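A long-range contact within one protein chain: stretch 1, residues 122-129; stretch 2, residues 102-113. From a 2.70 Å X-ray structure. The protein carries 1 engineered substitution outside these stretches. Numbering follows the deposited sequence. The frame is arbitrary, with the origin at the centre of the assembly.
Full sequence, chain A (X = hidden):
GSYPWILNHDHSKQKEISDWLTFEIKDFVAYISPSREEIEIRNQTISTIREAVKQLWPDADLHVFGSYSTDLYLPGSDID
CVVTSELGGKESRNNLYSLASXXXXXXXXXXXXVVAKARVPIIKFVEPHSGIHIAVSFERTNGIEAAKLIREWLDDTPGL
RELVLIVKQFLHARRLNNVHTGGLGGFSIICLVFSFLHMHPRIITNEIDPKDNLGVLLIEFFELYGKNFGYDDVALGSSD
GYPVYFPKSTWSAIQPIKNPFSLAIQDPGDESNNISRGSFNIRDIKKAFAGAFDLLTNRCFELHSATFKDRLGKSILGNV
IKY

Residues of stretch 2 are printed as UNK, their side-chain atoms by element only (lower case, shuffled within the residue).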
ATOM      1  N   ILE A 122       0.979  -9.181  21.249  1.00 61.15           N
ATOM      2  CA  ILE A 122       1.204  -7.742  21.243  1.00 55.88           C
ATOM      3  C   ILE A 122       0.289  -7.009  22.217  1.00 42.53           C
ATOM      4  O   ILE A 122      -0.834  -7.432  22.471  1.00 48.16           O
ATOM      5  CB  ILE A 122       0.990  -7.169  19.838  1.00 46.66           C
ATOM      6  CG1 ILE A 122       2.057  -7.700  18.891  1.00 47.29           C
ATOM      7  CG2 ILE A 122       1.022  -5.653  19.860  1.00 42.79           C
ATOM      8  CD1 ILE A 122       1.757  -7.382  17.444  1.00 57.37           C
ATOM      9  N   ILE A 123       0.783  -5.905  22.757  1.00 37.36           N
ATOM     10  CA  ILE A 123       0.028  -5.091  23.703  1.00 41.88           C
ATOM     11  C   ILE A 123      -0.226  -3.706  23.076  1.00 46.10           C
ATOM     12  O   ILE A 123       0.716  -2.986  22.717  1.00 36.32           O
ATOM     13  CB  ILE A 123       0.807  -4.985  25.039  1.00 45.26           C
ATOM     14  CG1 ILE A 123       0.085  -4.116  26.040  1.00 47.87           C
ATOM     15  CG2 ILE A 123       2.196  -4.395  24.824  1.00 43.72           C
ATOM     16  CD1 ILE A 123       1.036  -3.522  27.052  1.00 42.28           C
ATOM     17  N   LYS A 124      -1.495  -3.350  22.905  1.00 49.16           N
ATOM     18  CA  LYS A 124      -1.851  -2.057  22.313  1.00 40.29           C
ATOM     19  C   LYS A 124      -2.406  -1.132  23.380  1.00 41.46           C
ATOM     20  O   LYS A 124      -3.142  -1.573  24.251  1.00 48.49           O
ATOM     21  CB  LYS A 124      -2.913  -2.225  21.228  1.00 28.07           C
ATOM     22  CG  LYS A 124      -2.520  -3.148  20.103  1.00 31.45           C
ATOM     23  CD  LYS A 124      -3.744  -3.529  19.281  1.00 47.54           C
ATOM     24  CE  LYS A 124      -4.379  -2.312  18.616  1.00 54.66           C
ATOM     25  NZ  LYS A 124      -5.536  -2.683  17.746  1.00 59.64           N
ATOM     26  N   PHE A 125      -2.064   0.149  23.307  1.00 45.11           N
ATOM     27  CA  PHE A 125      -2.596   1.131  24.243  1.00 35.96           C
ATOM     28  C   PHE A 125      -2.425   2.564  23.741  1.00 39.53           C
ATOM     29  O   PHE A 125      -1.885   2.800  22.663  1.00 41.39           O
ATOM     30  CB  PHE A 125      -1.951   0.965  25.626  1.00 29.82           C
ATOM     31  CG  PHE A 125      -0.484   1.304  25.660  1.00 42.72           C
ATOM     32  CD1 PHE A 125      -0.056   2.570  26.040  1.00 39.71           C
ATOM     33  CD2 PHE A 125       0.471   0.355  25.307  1.00 46.22           C
ATOM     34  CE1 PHE A 125       1.303   2.886  26.073  1.00 37.62           C
ATOM     35  CE2 PHE A 125       1.828   0.658  25.333  1.00 31.01           C
ATOM     36  CZ  PHE A 125       2.249   1.926  25.717  1.00 30.85           C
ATOM     37  N   VAL A 126      -2.894   3.519  24.533  1.00 38.71           N
ATOM     38  CA  VAL A 126      -2.712   4.929  24.217  1.00 26.65           C
ATOM     39  C   VAL A 126      -2.040   5.633  25.384  1.00 34.58           C
ATOM     40  O   VAL A 126      -2.533   5.581  26.509  1.00 45.84           O
ATOM     41  CB  VAL A 126      -4.066   5.614  23.927  1.00 32.79           C
ATOM     42  CG1 VAL A 126      -3.887   7.110  23.788  1.00 38.25           C
ATOM     43  CG2 VAL A 126      -4.695   5.042  22.669  1.00 28.53           C
ATOM     44  N   GLU A 127      -0.912   6.283  25.131  1.00 40.69           N
ATOM     45  CA  GLU A 127      -0.306   7.111  26.163  1.00 41.02           C
ATOM     46  C   GLU A 127      -1.159   8.362  26.265  1.00 44.03           C
ATOM     47  O   GLU A 127      -1.293   9.112  25.293  1.00 42.80           O
ATOM     48  CB  GLU A 127       1.143   7.460  25.838  1.00 37.23           C
ATOM     49  CG  GLU A 127       1.930   8.019  27.026  1.00 37.28           C
ATOM     50  CD  GLU A 127       1.676   9.499  27.266  1.00 51.88           C
ATOM     51  OE1 GLU A 127       1.104   9.847  28.321  1.00 54.27           O
ATOM     52  OE2 GLU A 127       2.048  10.318  26.399  1.00 53.86           O
ATOM     53  N   PRO A 128      -1.760   8.568  27.443  1.00 41.84           N
ATOM     54  CA  PRO A 128      -2.823   9.542  27.719  1.00 35.88           C
ATOM     55  C   PRO A 128      -2.393  10.994  27.541  1.00 36.75           C
ATOM     56  O   PRO A 128      -3.122  11.780  26.948  1.00 44.03           O
ATOM     57  CB  PRO A 128      -3.168   9.278  29.186  1.00 31.42           C
ATOM     58  CG  PRO A 128      -2.567   7.943  29.514  1.00 36.70           C
ATOM     59  CD  PRO A 128      -1.373   7.812  28.644  1.00 36.31           C
ATOM     60  N   HIS A 129      -1.225  11.347  28.049  1.00 33.10           N
ATOM     61  CA  HIS A 129      -0.759  12.724  27.944  1.00 44.13           C
ATOM     62  C   HIS A 129      -0.669  13.189  26.501  1.00 41.71           C
ATOM     63  O   HIS A 129      -1.143  14.276  26.164  1.00 42.39           O
ATOM     64  CB  HIS A 129       0.599  12.899  28.622  1.00 51.65           C
ATOM     65  CG  HIS A 129       1.116  14.301  28.571  1.00 71.06           C
ATOM     66  ND1 HIS A 129       0.491  15.349  29.212  1.00 71.99           N
ATOM     67  CD2 HIS A 129       2.202  14.829  27.955  1.00 74.57           C
ATOM     68  CE1 HIS A 129       1.168  16.464  28.993  1.00 71.11           C
ATOM     69  NE2 HIS A 129       2.212  16.173  28.235  1.00 71.42           N
ATOM     70  N   UNK A 102       1.549  -2.601  34.828  1.00 44.72           N
ATOM     71  CA  UNK A 102       2.455  -1.526  35.243  1.00 37.68           C
ATOM     72  C   UNK A 102       2.159  -0.199  34.525  1.00 47.01           C
ATOM     73  O   UNK A 102       2.163   0.872  35.136  1.00 44.93           O
ATOM     74  n   UNK A 102       6.248   0.472  36.441  1.00 63.31           N
ATOM     75  c   UNK A 102       4.943  -0.975  35.432  1.00 51.37           C
ATOM     76  c   UNK A 102       5.142  -0.328  36.604  1.00 59.06           C
ATOM     77  c   UNK A 102       6.720   0.311  35.218  1.00 54.48           C
ATOM     78  n   UNK A 102       5.950  -0.559  34.588  1.00 52.33           N
ATOM     79  c   UNK A 102       3.907  -1.978  35.020  1.00 32.03           C
ATOM     80  N   UNK A 103       1.914  -0.275  33.222  1.00 42.63           N
ATOM     81  CA  UNK A 103       1.562   0.906  32.444  1.00 38.71           C
ATOM     82  C   UNK A 103       0.322   1.591  33.017  1.00 45.94           C
ATOM     83  O   UNK A 103       0.300   2.810  33.195  1.00 50.73           O
ATOM     84  c   UNK A 103       3.795   0.898  30.802  1.00 42.34           C
ATOM     85  c   UNK A 103       2.623  -0.382  28.983  1.00 27.12           C
ATOM     86  c   UNK A 103       1.336   0.527  30.978  1.00 41.07           C
ATOM     87  c   UNK A 103       2.510   0.732  30.022  1.00 36.74           C
ATOM     88  N   UNK A 104      -0.701   0.794  33.315  1.00 52.83           N
ATOM     89  CA  UNK A 104      -1.964   1.304  33.830  1.00 47.05           C
ATOM     90  C   UNK A 104      -1.729   2.046  35.134  1.00 47.44           C
ATOM     91  O   UNK A 104      -2.193   3.172  35.324  1.00 58.40           O
ATOM     92  c   UNK A 104      -3.042  -0.871  32.958  1.00 62.53           C
ATOM     93  n   UNK A 104      -6.799  -1.450  32.226  1.00 71.97           N
ATOM     94  c   UNK A 104      -4.375  -0.780  32.213  1.00 76.02           C
ATOM     95  c   UNK A 104      -5.452  -1.659  32.841  1.00 78.16           C
ATOM     96  c   UNK A 104      -2.932   0.152  34.081  1.00 43.09           C
ATOM     97  N   UNK A 105      -0.998   1.389  36.025  1.00 43.79           N
ATOM     98  CA  UNK A 105      -0.676   1.920  37.346  1.00 54.23           C
ATOM     99  C   UNK A 105       0.113   3.238  37.279  1.00 66.85           C
ATOM    100  O   UNK A 105      -0.204   4.205  37.981  1.00 71.26           O
ATOM    101  c   UNK A 105       0.086   0.851  38.135  1.00 52.45           C
ATOM    102  c   UNK A 105       0.034   0.119  40.544  1.00 81.76           C
ATOM    103  n   UNK A 105       1.828   0.179  42.322  1.00 90.84           N
ATOM    104  c   UNK A 105       0.400   0.460  41.990  1.00 88.84           C
ATOM    105  c   UNK A 105       0.443   1.223  39.561  1.00 65.21           C
ATOM    106  N   UNK A 106       1.121   3.282  36.414  1.00 65.71           N
ATOM    107  CA  UNK A 106       1.932   4.485  36.239  1.00 61.66           C
ATOM    108  C   UNK A 106       1.267   5.525  35.310  1.00 53.50           C
ATOM    109  O   UNK A 106       1.861   6.565  35.006  1.00 50.85           O
ATOM    110  c   UNK A 106       3.330   4.110  35.716  1.00 63.50           C
ATOM    111  n   UNK A 106       6.901   5.757  37.673  1.00 89.52           N
ATOM    112  c   UNK A 106       5.944   4.974  36.822  1.00 93.89           C
ATOM    113  c   UNK A 106       4.159   3.229  36.647  1.00 72.21           C
ATOM    114  c   UNK A 106       5.002   4.057  37.600  1.00 82.67           C
ATOM    115  N   UNK A 107       0.044   5.240  34.864  1.00 49.91           N
ATOM    116  CA  UNK A 107      -0.728   6.169  34.017  1.00 58.70           C
ATOM    117  C   UNK A 107      -0.189   6.457  32.612  1.00 55.30           C
ATOM    118  O   UNK A 107      -0.409   7.548  32.080  1.00 57.83           O
ATOM    119  c   UNK A 107      -2.164   7.432  35.683  1.00 78.13           C
ATOM    120  c   UNK A 107      -0.979   7.499  34.748  1.00 63.25           C
ATOM    121  o   UNK A 107      -3.307   7.286  35.245  1.00 86.80           O
ATOM    122  n   UNK A 107      -1.900   7.547  36.984  1.00 71.97           N
ATOM    123  N   UNK A 108       0.492   5.487  32.013  1.00 45.88           N
ATOM    124  CA  UNK A 108       0.975   5.648  30.650  1.00 43.96           C
ATOM    125  C   UNK A 108       0.058   4.918  29.688  1.00 43.20           C
ATOM    126  O   UNK A 108       0.295   4.875  28.483  1.00 44.40           O
ATOM    127  c   UNK A 108       4.760   5.415  31.457  1.00 31.89           C
ATOM    128  c   UNK A 108       3.349   5.974  31.435  1.00 41.91           C
ATOM    129  c   UNK A 108       2.421   5.173  30.519  1.00 38.81           C
ATOM    130  c   UNK A 108       3.352   7.436  31.029  1.00 34.23           C
ATOM    131  N   UNK A 109      -1.009   4.357  30.243  1.00 39.22           N
ATOM    132  CA  UNK A 109      -2.003   3.650  29.458  1.00 37.44           C
ATOM    133  C   UNK A 109      -3.343   3.683  30.174  1.00 30.41           C
ATOM    134  O   UNK A 109      -3.395   3.669  31.406  1.00 39.39           O
ATOM    135  c   UNK A 109      -1.566   2.215  29.233  1.00 45.90           C
ATOM    136  N   UNK A 110      -4.426   3.732  29.399  1.00 26.95           N
ATOM    137  CA  UNK A 110      -5.764   3.529  29.954  1.00 48.92           C
ATOM    138  C   UNK A 110      -6.214   2.100  29.663  1.00 52.08           C
ATOM    139  O   UNK A 110      -5.857   1.175  30.394  1.00 57.35           O
ATOM    140  o   UNK A 110      -6.983   4.342  28.006  1.00 71.81           O
ATOM    141  c   UNK A 110      -6.307   5.968  29.654  1.00 70.44           C
ATOM    142  c   UNK A 110      -6.791   4.546  29.412  1.00 62.37           C
ATOM    143  N   UNK A 111      -6.978   1.902  28.595  1.00 41.05           N
ATOM    144  CA  UNK A 111      -7.341   0.547  28.224  1.00 49.26           C
ATOM    145  C   UNK A 111      -6.213  -0.108  27.462  1.00 48.36           C
ATOM    146  O   UNK A 111      -5.756   0.403  26.443  1.00 52.66           O
ATOM    147  c   UNK A 111     -10.142  -1.191  26.281  1.00 76.56           C
ATOM    148  c   UNK A 111      -8.715  -0.803  26.590  1.00 56.37           C
ATOM    149  c   UNK A 111      -8.614   0.487  27.392  1.00 51.09           C
ATOM    150  o   UNK A 111     -10.495  -1.238  25.081  1.00 76.01           O
ATOM    151  o   UNK A 111     -10.905  -1.455  27.238  1.00 86.09           O
ATOM    152  N   UNK A 112      -5.783  -1.256  27.962  1.00 39.87           N
ATOM    153  CA  UNK A 112      -4.731  -2.012  27.324  1.00 32.11           C
ATOM    154  C   UNK A 112      -5.286  -3.295  26.737  1.00 32.63           C
ATOM    155  O   UNK A 112      -5.931  -4.082  27.428  1.00 45.62           O
ATOM    156  c   UNK A 112      -3.636  -2.358  28.331  1.00 33.08           C
ATOM    157  c   UNK A 112      -2.455  -2.968  27.610  1.00 24.34           C
ATOM    158  c   UNK A 112      -3.213  -1.111  29.078  1.00 35.91           C
ATOM    159  N   UNK A 113      -5.030  -3.514  25.456  1.00 37.24           N
ATOM    160  CA  UNK A 113      -5.542  -4.710  24.805  1.00 45.97           C
ATOM    161  C   UNK A 113      -4.432  -5.637  24.325  1.00 51.39           C
ATOM    162  O   UNK A 113      -3.520  -5.214  23.614  1.00 53.08           O
ATOM    163  c   UNK A 113      -6.981  -5.509  22.865  1.00 52.68           C
ATOM    164  c   UNK A 113      -7.867  -5.080  21.721  1.00 66.70           C
ATOM    165  o   UNK A 113      -7.825  -3.882  21.361  1.00 71.73           O
ATOM    166  c   UNK A 113      -6.441  -4.326  23.634  1.00 41.01           C
ATOM    167  o   UNK A 113      -8.604  -5.937  21.186  1.00 68.26           O
TER
HETATM  168  O   HOH W   1       0.788  10.022  31.059  1.00 53.79           O
HETATM  169  O   HOH W   2      -4.775   2.706  27.063  1.00 28.64           O

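Position 102 carries one carbon and then a five-membered ring of three carbons and two nitrogens, an imidazole, and touches nothing on stretch 1; it is His 102. Position 103 has four side-chain carbons, forked at the second; its CA-to-CB bond points toward stretch 1, and one branch end lies over a face of the Phe 125 ring, 25° off the normal. This is Leu 103, whose CD2 sits 4.2 Å from the centroid of the Phe 125 ring and 4.0 Å from CD1 of Ile 123.

Positions 104, 105 and 106 each hold four carbons in a row ending in nitrogen, and none reaches stretch 1. They are Lys 104, Lys 105 and Lys 106. NZ of Lys 104 turns back within its own stretch, making a weak hydrogen bond of 3.3 Å to the backbone O of position 110.

Position 107 has two carbons, the second bearing one oxygen and one nitrogen: a carboxamide, hence Asn 107. Its positive phi completes a Schellman motif, with Asn 107 N bonded to Lys 104 O at 3.1 Å and N of position 108 to Leu 103 O at 2.9 Å. The chain thereby leaves the helix, and Asn 107 O comes 3.4 Å from CG of Pro 128.

Position 108 again shows four carbons forked at the second, here with chi1 m and chi2 t; it is Leu 108. Its closest approaches are made by the backbone: Leu 108 O lies 3.3 Å from CE1 of Phe 125 and receives a CA-H...O contact from Glu 127 CA, also at 3.3 Å. A single carbon at position 109, 3.5 Å from CD1 of Phe 125, identifies Ala 109.

At position 110 one carbon carries an oxygen and a carbon, the pattern of Thr 110; its CG2 is 4.2 Å from CG of Pro 128. Position 111 has three carbons, the third with two oxygens, a side chain too far from stretch 1 to touch it. It is Glu 111; its CG stays 6.1 Å from Lys 124 O, and its backbone O accepts from water 2 at 2.6 Å, while the same water accepts from Val 126 N at 3.3 Å.

Position 112 has one carbon bearing two more, so it is Val 112. Its CG1 packs tightly, 3.2 Å from CG1 of Ile 123, and its CG2 is 4.2 Å from CB of Phe 125. Position 113 repeats the three-carbon carboxylate, extended on the same face of the sheet as Lys 124: Glu 113. OE1 of Glu 113 and NZ of Lys 124 are 4.4 Å apart, opposite charges beyond salt-bridge range.

The contact is anchored by one antiparallel pair, in which Lys 124 N donates to Glu 113 O at 2.8 Å and Glu 113 N to Lys 124 O at 3.0 Å, both nearly linear. Beyond it, direct backbone hydrogen bonds give way to CA-H...O contacts and bridging waters; water 1 donates to Asn 107 O (2.9 Å) and Glu 127 OE1 (2.8 Å). Phe 125 supplies the apolar centre, gathering Leu 103, Ala 109 and Val 112 around it.

Stretch 2, residues 102-113: HLKKKNLATEVE
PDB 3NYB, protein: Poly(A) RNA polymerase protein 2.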